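Local coordinates for protein putative isomerase (Streptomyces coelicolor A3, PDB 2OQH) that probably dehydrates D-glucarate to 5-dehydro-4-deoxy-D-glucarate, as a member of the enolase superfamily with a TIM-barrel domain, at residues V10-L15 and G30-V35; W47-W52 and L302-A307; Y221-C226 and C244-V249; K168-T173 and D197-W202; V128-L133 and R321-M326. One frame throughout, in Å; residues are numbered along the deposited sequence.

Contact 1. Residues V10-L15 and G30-V35; sequences VWVVNL and GETRTV
Residues 10-15 and 31-35 are neighbouring strands of the three-stranded antiparallel sheet in the N-terminal domain of this enolase-superfamily protein. Three hydrogen-bonded pairs, Trp11-Val35, Val13-Arg33 and Leu15-Glu31, each exchange two backbone bonds. In this way six N-H groups and six carbonyls are satisfied between the strands. Val35 N reaches Trp11 O at 2.7 Å, and Trp11 N returns a bond to Val35 O at 2.9 Å. The bond from Val13 N to Arg33 O, 2.8 Å, is almost straight at 172° and runs nearly along the C=O axis. The Leu15-Glu31 pair is more bent, with 152° at the hydrogen of Glu31 N. Between these pairs alpha carbons add weaker C-H...O contacts, such as Asn14 CA to Glu31 O at 3.1 Å.

Other groups find partners outside the pair: the Thr34 backbone bonds to Thr50 on the next strand, Val10 O accepts from Arg61, and Thr34 OG1 is hydrogen-bonded to Trp52 O. Arg33 leads its guanidinium away from strand 10-15, so that NE forms a salt bridge with Glu49.

The sheet face bearing Trp11 and Val13 packs on helix 359-368, and the face bearing Val10 and Val12 meets helix 54-63. On the first face Val13 CG2 lies 4.2 Å from Val35 CG2. On the second, Val10 CG1 presses on Thr34 CG2 at 3.4 Å, tighter than usual carbon contact.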
# COMPACT_ATOMS: atom_id res chain seq x y z
N VAL A 10 12.41 -18.80 -1.26
CA VAL A 10 12.48 -17.35 -1.25
C VAL A 10 13.55 -16.79 -2.18
O VAL A 10 14.68 -17.27 -2.20
CB VAL A 10 12.76 -16.83 0.18
CG1 VAL A 10 12.48 -15.34 0.26
CG2 VAL A 10 11.91 -17.61 1.19
N TRP A 11 13.17 -15.77 -2.95
CA TRP A 11 14.09 -15.11 -3.87
C TRP A 11 14.04 -13.62 -3.57
O TRP A 11 13.01 -13.10 -3.15
CB TRP A 11 13.64 -15.28 -5.32
CG TRP A 11 13.73 -16.66 -5.90
CD1 TRP A 11 14.79 -17.21 -6.57
CD2 TRP A 11 12.70 -17.66 -5.90
NE1 TRP A 11 14.47 -18.48 -7.00
CE2 TRP A 11 13.19 -18.78 -6.60
CE3 TRP A 11 11.40 -17.71 -5.38
CZ2 TRP A 11 12.42 -19.94 -6.80
CZ3 TRP A 11 10.63 -18.86 -5.58
CH2 TRP A 11 11.15 -19.96 -6.28
N VAL A 12 15.16 -12.94 -3.77
CA VAL A 12 15.22 -11.49 -3.61
C VAL A 12 15.53 -11.02 -5.02
O VAL A 12 16.43 -11.54 -5.67
CB VAL A 12 16.35 -11.04 -2.65
CG1 VAL A 12 16.43 -9.52 -2.64
CG2 VAL A 12 16.06 -11.54 -1.24
N VAL A 13 14.76 -10.06 -5.51
CA VAL A 13 14.96 -9.59 -6.87
C VAL A 13 14.99 -8.07 -6.99
O VAL A 13 14.46 -7.35 -6.14
CB VAL A 13 13.84 -10.12 -7.79
CG1 VAL A 13 13.81 -11.64 -7.74
CG2 VAL A 13 12.50 -9.56 -7.35
N ASN A 14 15.62 -7.59 -8.07
CA ASN A 14 15.73 -6.16 -8.36
C ASN A 14 15.02 -5.95 -9.69
O ASN A 14 15.38 -6.58 -10.69
CB ASN A 14 17.20 -5.74 -8.55
CG ASN A 14 17.98 -5.70 -7.25
OD1 ASN A 14 17.45 -5.96 -6.17
ND2 ASN A 14 19.27 -5.36 -7.36
N LEU A 15 14.01 -5.09 -9.72
CA LEU A 15 13.32 -4.82 -10.97
C LEU A 15 13.43 -3.35 -11.28
O LEU A 15 13.44 -2.51 -10.38
CB LEU A 15 11.85 -5.24 -10.90
CG LEU A 15 11.61 -6.74 -11.03
CD1 LEU A 15 12.02 -7.43 -9.75
CD2 LEU A 15 10.14 -7.01 -11.31
N GLY A 30 15.64 1.84 -9.57
CA GLY A 30 15.32 0.43 -9.44
C GLY A 30 14.69 0.11 -8.10
O GLY A 30 14.71 0.93 -7.18
N GLU A 31 14.15 -1.10 -7.97
CA GLU A 31 13.50 -1.51 -6.73
C GLU A 31 13.80 -2.97 -6.35
O GLU A 31 13.96 -3.84 -7.21
CB GLU A 31 12.00 -1.31 -6.86
CG GLU A 31 11.19 -1.72 -5.66
CD GLU A 31 9.73 -1.42 -5.84
OE1 GLU A 31 9.30 -0.30 -5.50
OE2 GLU A 31 9.02 -2.31 -6.35
N THR A 32 13.88 -3.23 -5.05
CA THR A 32 14.16 -4.57 -4.57
C THR A 32 12.94 -5.15 -3.85
O THR A 32 12.30 -4.47 -3.05
CB THR A 32 15.38 -4.55 -3.61
OG1 THR A 32 16.55 -4.16 -4.33
CG2 THR A 32 15.61 -5.92 -3.01
N ARG A 33 12.61 -6.41 -4.16
CA ARG A 33 11.47 -7.09 -3.56
C ARG A 33 11.79 -8.55 -3.25
O ARG A 33 12.63 -9.16 -3.90
CB ARG A 33 10.26 -7.05 -4.51
CG ARG A 33 9.90 -5.66 -5.02
CD ARG A 33 9.26 -4.81 -3.95
NE ARG A 33 7.96 -5.34 -3.53
CZ ARG A 33 7.12 -4.69 -2.72
NH1 ARG A 33 7.43 -3.49 -2.26
NH2 ARG A 33 5.96 -5.24 -2.39
N THR A 34 11.11 -9.10 -2.24
CA THR A 34 11.29 -10.49 -1.86
C THR A 34 10.09 -11.28 -2.37
O THR A 34 8.94 -10.91 -2.13
CB THR A 34 11.37 -10.65 -0.32
OG1 THR A 34 12.61 -10.11 0.16
CG2 THR A 34 11.28 -12.13 0.07
N VAL A 35 10.36 -12.37 -3.10
CA VAL A 35 9.28 -13.21 -3.64
C VAL A 35 9.31 -14.57 -2.96
O VAL A 35 10.37 -15.15 -2.75
CB VAL A 35 9.43 -13.41 -5.16
CG1 VAL A 35 8.24 -14.19 -5.69
CG2 VAL A 35 9.53 -12.06 -5.85

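Contact 2. Residues W47-W52 and L302-A307; sequences WGETMW and LGIATA
Strand 47-51 of the N-terminal domain crosses the first turn of helix 303-315 from the barrel domain. Glu49 carries the contact.

Hydrogen bonds come first. CG of Glu49 is anti to the backbone N (chi1 175°), which sends the carboxylate to the helix start. OE2 uses its syn lone pair to accept from Leu302 N, the N-cap residue, at 2.9 Å. OE1 accepts from Ala305 N at 3.2 Å along a straight N-H (172°), but from well above the carboxylate plane. A water links the same oxygen to the helix: it donates to OE1 at 2.9 Å and accepts from Ile304 N at 3.1 Å. Within the helix start, Leu302 O takes both Thr306 N and Thr306 OG1, the hydroxyl at 2.7 Å.

Carbon contacts flank the carboxylate. Glu49 CB rests on Ile304 CB at 3.8 Å, and Ala305 CB lies against the carboxylate carbon, Glu49 CD, at 3.7 Å. Trp47 CB touches Ile304 CD1 at 4.2 Å.

Charge pairing completes the site, because OE2 also forms a salt bridge with Arg33 NE. An alanine in place of Glu49 would probably leave Leu302 N and Ala305 N without their acceptor and Arg33 without this salt bridge in a buried setting. The helix start and the guanidinium are likely to stabilise the ionised carboxylate, so Glu49 probably stays charged where the two domains meet.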
# COMPACT_ATOMS: atom_id res chain seq x y z
N TRP A 47 2.14 -17.88 -4.79
CA TRP A 47 3.19 -16.87 -4.86
C TRP A 47 2.85 -15.62 -4.07
O TRP A 47 1.69 -15.21 -3.98
CB TRP A 47 3.46 -16.47 -6.31
CG TRP A 47 4.03 -17.58 -7.12
CD1 TRP A 47 3.35 -18.58 -7.74
CD2 TRP A 47 5.42 -17.83 -7.37
NE1 TRP A 47 4.22 -19.44 -8.36
CE2 TRP A 47 5.50 -19.00 -8.14
CE3 TRP A 47 6.61 -17.18 -7.01
CZ2 TRP A 47 6.73 -19.55 -8.57
CZ3 TRP A 47 7.84 -17.72 -7.43
CH2 TRP A 47 7.88 -18.89 -8.20
N GLY A 48 3.89 -15.02 -3.49
CA GLY A 48 3.72 -13.81 -2.72
C GLY A 48 4.91 -12.90 -2.95
O GLY A 48 6.00 -13.36 -3.26
N GLU A 49 4.69 -11.60 -2.82
CA GLU A 49 5.74 -10.62 -3.02
C GLU A 49 5.63 -9.59 -1.90
O GLU A 49 4.53 -9.19 -1.53
CB GLU A 49 5.56 -9.92 -4.37
CG GLU A 49 6.53 -8.78 -4.62
CD GLU A 49 5.92 -7.67 -5.47
OE1 GLU A 49 5.15 -7.98 -6.41
OE2 GLU A 49 6.21 -6.49 -5.21
N THR A 50 6.77 -9.18 -1.36
CA THR A 50 6.75 -8.21 -0.28
C THR A 50 7.94 -7.27 -0.42
O THR A 50 8.76 -7.43 -1.33
CB THR A 50 6.74 -8.91 1.10
OG1 THR A 50 6.39 -7.97 2.11
CG2 THR A 50 8.10 -9.51 1.41
N MSE A 51 8.05 -6.30 0.47
CA MSE A 51 9.12 -5.31 0.41
C MSE A 51 10.53 -5.78 0.79
O MSE A 51 10.72 -6.82 1.42
CB MSE A 51 8.75 -4.12 1.29
CG MSE A 51 8.98 -4.38 2.76
SE MSE A 51 8.27 -2.98 3.87
CE MSE A 51 9.53 -1.56 3.50
N TRP A 52 11.50 -4.96 0.39
CA TRP A 52 12.92 -5.18 0.66
C TRP A 52 13.49 -6.53 0.27
O TRP A 52 12.78 -7.40 -0.23
CB TRP A 52 13.21 -4.89 2.14
CG TRP A 52 13.08 -3.43 2.47
CD1 TRP A 52 12.24 -2.52 1.88
CD2 TRP A 52 13.77 -2.72 3.50
NE1 TRP A 52 12.37 -1.30 2.48
CE2 TRP A 52 13.30 -1.39 3.48
CE3 TRP A 52 14.74 -3.08 4.45
CZ2 TRP A 52 13.77 -0.41 4.37
CZ3 TRP A 52 15.21 -2.10 5.33
CH2 TRP A 52 14.72 -0.79 5.29
N LEU A 302 4.70 -4.54 -6.69
CA LEU A 302 4.76 -4.80 -8.13
C LEU A 302 3.51 -5.64 -8.45
O LEU A 302 2.52 -5.59 -7.72
CB LEU A 302 6.05 -5.55 -8.51
CG LEU A 302 7.35 -4.76 -8.30
CD1 LEU A 302 8.54 -5.66 -8.61
CD2 LEU A 302 7.37 -3.51 -9.18
N GLY A 303 3.56 -6.41 -9.53
CA GLY A 303 2.41 -7.20 -9.94
C GLY A 303 1.74 -8.15 -8.96
O GLY A 303 0.53 -8.10 -8.76
N ILE A 304 2.52 -9.04 -8.36
CA ILE A 304 1.95 -10.00 -7.42
C ILE A 304 1.34 -9.28 -6.21
O ILE A 304 0.18 -9.51 -5.87
CB ILE A 304 3.02 -11.00 -6.94
CG1 ILE A 304 3.56 -11.78 -8.15
CG2 ILE A 304 2.41 -11.98 -5.93
CD1 ILE A 304 4.72 -12.72 -7.80
N ALA A 305 2.11 -8.39 -5.60
CA ALA A 305 1.64 -7.64 -4.43
C ALA A 305 0.40 -6.81 -4.77
O ALA A 305 -0.59 -6.82 -4.02
CB ALA A 305 2.75 -6.74 -3.91
N THR A 306 0.45 -6.09 -5.89
CA THR A 306 -0.67 -5.27 -6.31
C THR A 306 -1.91 -6.13 -6.53
O THR A 306 -3.03 -5.72 -6.22
CB THR A 306 -0.36 -4.51 -7.62
OG1 THR A 306 0.72 -3.60 -7.40
CG2 THR A 306 -1.58 -3.74 -8.09
N ALA A 307 -1.71 -7.34 -7.06
CA ALA A 307 -2.81 -8.26 -7.30
C ALA A 307 -3.52 -8.60 -5.99
O ALA A 307 -4.75 -8.66 -5.93
CB ALA A 307 -2.29 -9.53 -7.97
O HOH W 1 5.55 -9.21 -9.02

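Contact 3. Residues Y221-C226 and C244-V249; sequences YLEDPC and CTNMCV
Strands 221-223 and 243-245 are adjacent parallel strands of the barrel, joined by helix 228-238 in a beta-alpha-beta crossover. Cys244 N donates to Leu222 O at 2.9 Å, and Asp224 N donates to Cys244 O at an equal length. Both donors lie above the carbonyl planes they meet.

Past the pairing, Asp224 reaches across from a backbone with positive phi. Its CB lies 4.1 Å from SE of Met247, modelled as selenomethionine. CG, anti to the carbonyl carbon (chi1 -70°), comes up against Thr245 CA. OD1 takes a very short bond, 2.5 Å, from Thr245 OG1. OD2 accepts from Asn246 N at 3.1 Å. Both oxygens use their syn lone pairs, so two bonds hold the carboxylate against the chain after strand 243-245.

At the other end, Cys244 lies over one face of the Tyr221 ring. Its SG stands 4.1 Å from the ring centroid, only 18° off the normal, while CB sits toward the rim. Tyr221 OH bonds to Asn295.

Glu223 OE2 lies 2.7 Å from Asn246 ND2, but the angle is too poor for a hydrogen bond. Asp197 also crowds this OE2. Such close carboxylates are consistent with the metal site that relatives carry at these strand ends, and their ionisation is likely to be coupled. The turn after the strand is an ST motif: Thr245 OG1 accepts from Cys248 N at 3.0 Å, 177° at the hydrogen.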
# COMPACT_ATOMS: atom_id res chain seq x y z
N TYR A 221 -7.64 14.68 2.22
CA TYR A 221 -7.07 14.49 3.54
C TYR A 221 -5.63 14.92 3.67
O TYR A 221 -4.90 15.04 2.69
CB TYR A 221 -7.23 13.04 4.05
CG TYR A 221 -6.72 11.93 3.17
CD1 TYR A 221 -5.35 11.75 2.95
CD2 TYR A 221 -7.61 11.02 2.60
CE1 TYR A 221 -4.88 10.67 2.17
CE2 TYR A 221 -7.15 9.95 1.83
CZ TYR A 221 -5.79 9.78 1.62
OH TYR A 221 -5.37 8.72 0.84
N LEU A 222 -5.24 15.20 4.91
CA LEU A 222 -3.90 15.60 5.26
C LEU A 222 -3.28 14.31 5.81
O LEU A 222 -3.75 13.78 6.81
CB LEU A 222 -3.96 16.69 6.34
CG LEU A 222 -2.67 17.23 6.95
CD1 LEU A 222 -1.66 17.52 5.86
CD2 LEU A 222 -2.99 18.49 7.74
N GLU A 223 -2.26 13.81 5.13
CA GLU A 223 -1.64 12.55 5.54
C GLU A 223 -0.37 12.69 6.36
O GLU A 223 0.61 13.26 5.90
CB GLU A 223 -1.35 11.71 4.29
CG GLU A 223 -1.10 10.25 4.57
CD GLU A 223 -0.82 9.44 3.31
OE1 GLU A 223 -1.47 9.68 2.27
OE2 GLU A 223 0.04 8.53 3.37
N ASP A 224 -0.39 12.15 7.57
CA ASP A 224 0.77 12.18 8.47
C ASP A 224 1.57 13.48 8.53
O ASP A 224 2.78 13.47 8.29
CB ASP A 224 1.73 11.04 8.13
CG ASP A 224 1.17 9.68 8.50
OD1 ASP A 224 0.75 9.52 9.66
OD2 ASP A 224 1.14 8.79 7.62
N PRO A 225 0.94 14.61 8.87
CA PRO A 225 1.74 15.84 8.93
C PRO A 225 2.81 15.82 10.03
O PRO A 225 3.87 16.42 9.87
CB PRO A 225 0.69 16.94 9.15
CG PRO A 225 -0.43 16.20 9.87
CD PRO A 225 -0.49 14.89 9.11
N CYS A 226 2.52 15.13 11.13
CA CYS A 226 3.44 15.07 12.26
C CYS A 226 3.58 13.66 12.83
O CYS A 226 2.86 12.76 12.43
CB CYS A 226 2.96 16.02 13.36
SG CYS A 226 1.34 15.54 14.05
N CYS A 244 -5.27 11.64 7.95
CA CYS A 244 -4.98 10.27 7.58
C CYS A 244 -3.61 9.82 8.08
O CYS A 244 -2.72 10.65 8.31
CB CYS A 244 -5.07 10.13 6.06
SG CYS A 244 -4.76 8.47 5.39
N THR A 245 -3.44 8.51 8.26
CA THR A 245 -2.16 7.98 8.72
C THR A 245 -1.87 6.55 8.26
O THR A 245 -2.77 5.76 7.99
CB THR A 245 -2.09 7.94 10.27
OG1 THR A 245 -0.73 7.72 10.68
CG2 THR A 245 -2.93 6.78 10.82
N ASN A 246 -0.58 6.25 8.18
CA ASN A 246 -0.09 4.91 7.86
C ASN A 246 1.24 4.85 8.59
O ASN A 246 2.11 4.06 8.25
CB ASN A 246 0.06 4.68 6.35
CG ASN A 246 1.12 5.55 5.70
OD1 ASN A 246 2.29 5.51 6.06
ND2 ASN A 246 0.70 6.35 4.73
N MSE A 247 1.36 5.70 9.61
CA MSE A 247 2.56 5.78 10.44
C MSE A 247 2.31 5.77 11.96
O MSE A 247 3.13 5.22 12.69
CB MSE A 247 3.36 7.04 10.10
CG MSE A 247 4.04 6.99 8.73
SE MSE A 247 5.01 8.63 8.33
CE MSE A 247 6.50 8.39 9.52
N CYS A 248 1.22 6.36 12.44
CA CYS A 248 0.98 6.36 13.88
C CYS A 248 0.03 5.24 14.33
O CYS A 248 -0.12 4.99 15.52
CB CYS A 248 0.48 7.73 14.36
SG CYS A 248 -1.23 8.15 14.01
N VAL A 249 -0.61 4.59 13.36
CA VAL A 249 -1.50 3.46 13.61
C VAL A 249 -1.14 2.44 12.54
O VAL A 249 -1.68 2.49 11.43
CB VAL A 249 -2.99 3.82 13.46
CG1 VAL A 249 -3.85 2.56 13.58
CG2 VAL A 249 -3.41 4.83 14.52

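Contact 4. Residues K168-T173 and D197-W202; sequences KLKGTT and DPNAAW
Backbone bonds set the register. Asp197 N donates to Leu169 O at 2.8 Å, nearly along the C=O axis. Gly171 N returns to Asp197 O at the same length, but from 66° above the carbonyl plane, as the strands part. Gly171 packs against Pro198 so closely that a CB there would clash with Pro198 CA.

The charged pair is Lys168 and Asp197, whose side chains run side by side. Lys168 is extended until a bend at chi4 (-70°). Its CE rests 3.4 Å from Asp197 CB, and NZ forms a long salt bridge to OD2 at 3.5 Å. NZ also donates to a water at 2.7 Å. Lys168 and Lys170 fit the Lys-x-Lys pattern found on the second barrel strand in many relatives, and Asp197 ends the third. Asp197 OD1 closes an Asx turn by accepting from Asn199 N at 2.9 Å.

The aromatic group is Trp202. Its NE1 meets Thr172 O at 2.7 Å in the ring plane, although the N-H is bent to 136°. The same N-H is shared with Asp178. Pro198 CG sits 3.5 Å above the centre of one ring face.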
# COMPACT_ATOMS: atom_id res chain seq x y z
N LYS A 168 -1.53 13.37 -5.11
CA LYS A 168 -0.94 13.46 -3.79
C LYS A 168 0.45 14.09 -3.84
O LYS A 168 1.32 13.65 -4.60
CB LYS A 168 -0.88 12.07 -3.16
CG LYS A 168 -0.10 11.95 -1.87
CD LYS A 168 -0.28 10.55 -1.32
CE LYS A 168 0.70 10.23 -0.23
NZ LYS A 168 2.07 10.09 -0.77
N LEU A 169 0.66 15.12 -3.04
CA LEU A 169 1.95 15.81 -2.98
C LEU A 169 2.80 15.31 -1.82
O LEU A 169 2.34 15.21 -0.69
CB LEU A 169 1.75 17.32 -2.83
CG LEU A 169 3.02 18.13 -2.55
CD1 LEU A 169 3.95 18.10 -3.77
CD2 LEU A 169 2.65 19.55 -2.21
N LYS A 170 4.06 15.00 -2.11
CA LYS A 170 4.98 14.55 -1.07
C LYS A 170 5.48 15.82 -0.39
O LYS A 170 6.26 16.58 -0.96
CB LYS A 170 6.15 13.79 -1.69
CG LYS A 170 7.16 13.27 -0.68
CD LYS A 170 8.26 12.46 -1.36
CE LYS A 170 9.21 11.83 -0.35
NZ LYS A 170 9.95 12.86 0.45
N GLY A 171 5.01 16.06 0.84
CA GLY A 171 5.41 17.24 1.56
C GLY A 171 6.85 17.18 2.03
O GLY A 171 7.47 16.12 2.00
N THR A 172 7.37 18.31 2.47
CA THR A 172 8.75 18.41 2.94
C THR A 172 8.76 19.19 4.25
O THR A 172 7.71 19.61 4.74
CB THR A 172 9.63 19.18 1.96
OG1 THR A 172 9.20 20.55 1.94
CG2 THR A 172 9.51 18.60 0.55
N THR A 173 9.95 19.41 4.80
CA THR A 173 10.10 20.17 6.03
C THR A 173 9.80 21.65 5.77
O THR A 173 9.77 22.46 6.69
CB THR A 173 11.52 20.06 6.60
OG1 THR A 173 12.47 20.46 5.60
CG2 THR A 173 11.80 18.63 7.03
N ASP A 197 1.27 14.56 1.82
CA ASP A 197 1.90 13.64 2.76
C ASP A 197 3.30 14.10 3.15
O ASP A 197 4.25 13.84 2.43
CB ASP A 197 1.97 12.24 2.13
CG ASP A 197 2.41 11.17 3.11
OD1 ASP A 197 2.89 11.51 4.21
OD2 ASP A 197 2.29 9.98 2.75
N PRO A 198 3.43 14.80 4.29
CA PRO A 198 4.73 15.29 4.76
C PRO A 198 5.55 14.18 5.42
O PRO A 198 6.69 14.40 5.83
CB PRO A 198 4.34 16.37 5.77
CG PRO A 198 2.98 16.82 5.32
CD PRO A 198 2.33 15.50 4.97
N ASN A 199 4.96 12.99 5.52
CA ASN A 199 5.65 11.86 6.14
C ASN A 199 6.16 12.21 7.52
O ASN A 199 7.30 11.94 7.88
CB ASN A 199 6.81 11.39 5.26
CG ASN A 199 6.32 10.72 3.99
OD1 ASN A 199 5.71 9.65 4.03
ND2 ASN A 199 6.58 11.36 2.85
N ALA A 200 5.28 12.85 8.29
CA ALA A 200 5.57 13.24 9.66
C ALA A 200 6.78 14.15 9.79
O ALA A 200 7.48 14.12 10.80
CB ALA A 200 5.77 11.99 10.52
N ALA A 201 7.02 14.98 8.77
CA ALA A 201 8.16 15.89 8.81
C ALA A 201 7.85 17.24 9.46
O ALA A 201 8.77 17.98 9.80
CB ALA A 201 8.71 16.11 7.39
N TRP A 202 6.58 17.58 9.63
CA TRP A 202 6.23 18.85 10.25
C TRP A 202 6.04 18.72 11.76
O TRP A 202 5.60 17.68 12.25
CB TRP A 202 4.93 19.43 9.70
CG TRP A 202 4.86 19.64 8.22
CD1 TRP A 202 5.89 19.72 7.34
CD2 TRP A 202 3.66 19.88 7.47
NE1 TRP A 202 5.42 19.99 6.08
CE2 TRP A 202 4.05 20.10 6.13
CE3 TRP A 202 2.30 19.93 7.80
CZ2 TRP A 202 3.12 20.38 5.12
CZ3 TRP A 202 1.37 20.21 6.79
CH2 TRP A 202 1.79 20.43 5.47
O HOH W 2 4.47 10.89 0.24

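Contact 5. Residues V128-L133 and R321-M326; sequences VPITAL and RAIDSM
This contact closes the TIM barrel: strand 127-134, the first of the barrel, lies beside the short, weakly bonded strand 323-324, the last. The two run parallel where they pair, at Ile130 and Ile323. Ile323 N donates to Pro129 O at 2.9 Å, from above the carbonyl plane.

The return bond, from Thr131 N to Ile323 O, is 2.8 Å long but weak, bent to 123°. Thr131 reinforces it with its side chain. Its OG1 is anti to the carbonyl carbon (chi1 -50°), so it donates to the same Ile323 O at 2.9 Å, approaching 70° out of the carbonyl plane. One oxygen is thus gripped by two donors of one residue. Ala322 O is also close to this hydroxyl, but the angle rules out a bond; the carbonyl of Ala322 accepts from Arg195 and Asn295 instead. A valine in place of Thr131 has no hydroxyl to give Ile323 O, and would probably weaken the hold on this carbonyl, which would keep only the bent backbone bond from this strand.

Val128, Ile130 and Ile323 pack together on one side of the join. Val128 CG1 meets Ile323 CD1 at 3.8 Å, and both side chains pack on helix 303-315. Ile130 CG2 crosses obliquely over Ile323 CG1 at 4.0 Å. Ile130 CG2 also touches Ser325 CB. On the face of Thr131, Pro129 CB touches Ala322 CB at 3.9 Å. Beyond the pairing the chains diverge. Met326, modelled as selenomethionine, nevertheless turns its side chain back, and SE comes to 4.2 Å from Leu133 CB.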
# COMPACT_ATOMS: atom_id res chain seq x y z
N VAL A 128 -10.40 -0.44 -9.80
CA VAL A 128 -9.77 0.22 -8.67
C VAL A 128 -8.97 1.46 -9.05
O VAL A 128 -7.86 1.35 -9.56
CB VAL A 128 -8.81 -0.73 -7.94
CG1 VAL A 128 -8.17 -0.01 -6.77
CG2 VAL A 128 -9.56 -1.95 -7.47
N PRO A 129 -9.52 2.66 -8.78
CA PRO A 129 -8.84 3.92 -9.10
C PRO A 129 -7.54 4.07 -8.30
O PRO A 129 -7.45 3.64 -7.15
CB PRO A 129 -9.87 4.97 -8.70
CG PRO A 129 -11.18 4.25 -8.81
CD PRO A 129 -10.86 2.91 -8.23
N ILE A 130 -6.53 4.68 -8.92
CA ILE A 130 -5.27 4.89 -8.22
C ILE A 130 -4.90 6.37 -8.19
O ILE A 130 -5.51 7.17 -8.89
CB ILE A 130 -4.11 4.07 -8.83
CG1 ILE A 130 -3.84 4.51 -10.27
CG2 ILE A 130 -4.45 2.59 -8.77
CD1 ILE A 130 -2.60 3.89 -10.86
N THR A 131 -3.91 6.70 -7.38
CA THR A 131 -3.47 8.08 -7.19
C THR A 131 -2.13 8.41 -7.85
O THR A 131 -1.24 7.57 -7.92
CB THR A 131 -3.34 8.37 -5.69
OG1 THR A 131 -4.54 7.96 -5.02
CG2 THR A 131 -3.09 9.86 -5.44
N ALA A 132 -2.01 9.65 -8.31
CA ALA A 132 -0.78 10.12 -8.93
C ALA A 132 0.05 10.87 -7.90
O ALA A 132 -0.44 11.80 -7.27
CB ALA A 132 -1.11 11.05 -10.10
N LEU A 133 1.30 10.47 -7.72
CA LEU A 133 2.17 11.14 -6.75
C LEU A 133 3.06 12.17 -7.41
O LEU A 133 3.70 11.89 -8.42
CB LEU A 133 3.07 10.13 -6.03
CG LEU A 133 4.17 10.76 -5.15
CD1 LEU A 133 3.55 11.42 -3.91
CD2 LEU A 133 5.16 9.69 -4.72
N ARG A 321 -12.06 4.70 -2.20
CA ARG A 321 -11.25 5.82 -2.64
C ARG A 321 -10.20 5.40 -3.65
O ARG A 321 -9.96 4.21 -3.85
CB ARG A 321 -10.55 6.45 -1.44
CG ARG A 321 -11.49 6.98 -0.36
CD ARG A 321 -10.79 7.02 0.99
NE ARG A 321 -11.65 7.54 2.05
CZ ARG A 321 -11.66 8.81 2.46
NH1 ARG A 321 -10.85 9.70 1.90
NH2 ARG A 321 -12.48 9.18 3.44
N ALA A 322 -9.57 6.38 -4.30
CA ALA A 322 -8.51 6.07 -5.24
C ALA A 322 -7.33 5.72 -4.34
O ALA A 322 -6.87 6.56 -3.58
CB ALA A 322 -8.18 7.29 -6.09
N ILE A 323 -6.86 4.48 -4.42
CA ILE A 323 -5.75 4.04 -3.57
C ILE A 323 -4.40 4.58 -4.02
O ILE A 323 -4.26 5.05 -5.14
CB ILE A 323 -5.63 2.50 -3.54
CG1 ILE A 323 -5.20 1.99 -4.92
CG2 ILE A 323 -6.95 1.87 -3.12
CD1 ILE A 323 -4.86 0.50 -4.96
N ASP A 324 -3.42 4.50 -3.12
CA ASP A 324 -2.06 4.91 -3.43
C ASP A 324 -1.45 3.71 -4.12
O ASP A 324 -1.63 2.58 -3.68
CB ASP A 324 -1.26 5.20 -2.15
CG ASP A 324 -1.49 6.61 -1.62
OD1 ASP A 324 -2.14 7.41 -2.32
OD2 ASP A 324 -0.99 6.91 -0.51
N SER A 325 -0.75 3.93 -5.22
CA SER A 325 -0.15 2.82 -5.94
C SER A 325 0.95 3.30 -6.84
O SER A 325 0.72 4.16 -7.69
CB SER A 325 -1.20 2.08 -6.77
OG SER A 325 -0.59 1.09 -7.59
N MSE A 326 2.14 2.76 -6.65
CA MSE A 326 3.26 3.15 -7.49
C MSE A 326 3.39 2.14 -8.62
O MSE A 326 4.43 2.04 -9.26
CB MSE A 326 4.56 3.21 -6.68
CG MSE A 326 4.67 4.42 -5.75
SE MSE A 326 3.70 5.99 -6.40
CE MSE A 326 2.27 5.96 -5.10

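Overall arrangement
Contacts 2, 3 and 5 are buried, while contacts 1 and 4 are only partly so. Contacts 1 and 2 meet in the N-terminal sheet through neighbouring strands 31-40 and 45-51. Contact 1 is an antiparallel ladder; contact 2 sets the next strand, 45-51, against a barrel helix and relies on a charged side chain. Contacts 3, 4 and 5 share the barrel sheet. Contact 4 abuts contact 5 through adjacent strands 127-134 and 166-170. Contacts 3 and 4, with centres about 10 Å apart, gather acidic groups at strand ends. Contact 5 is largely backbone bonding and apolar contact. Along the chain, contacts 3 and 4 nest within the loop that contact 5 closes.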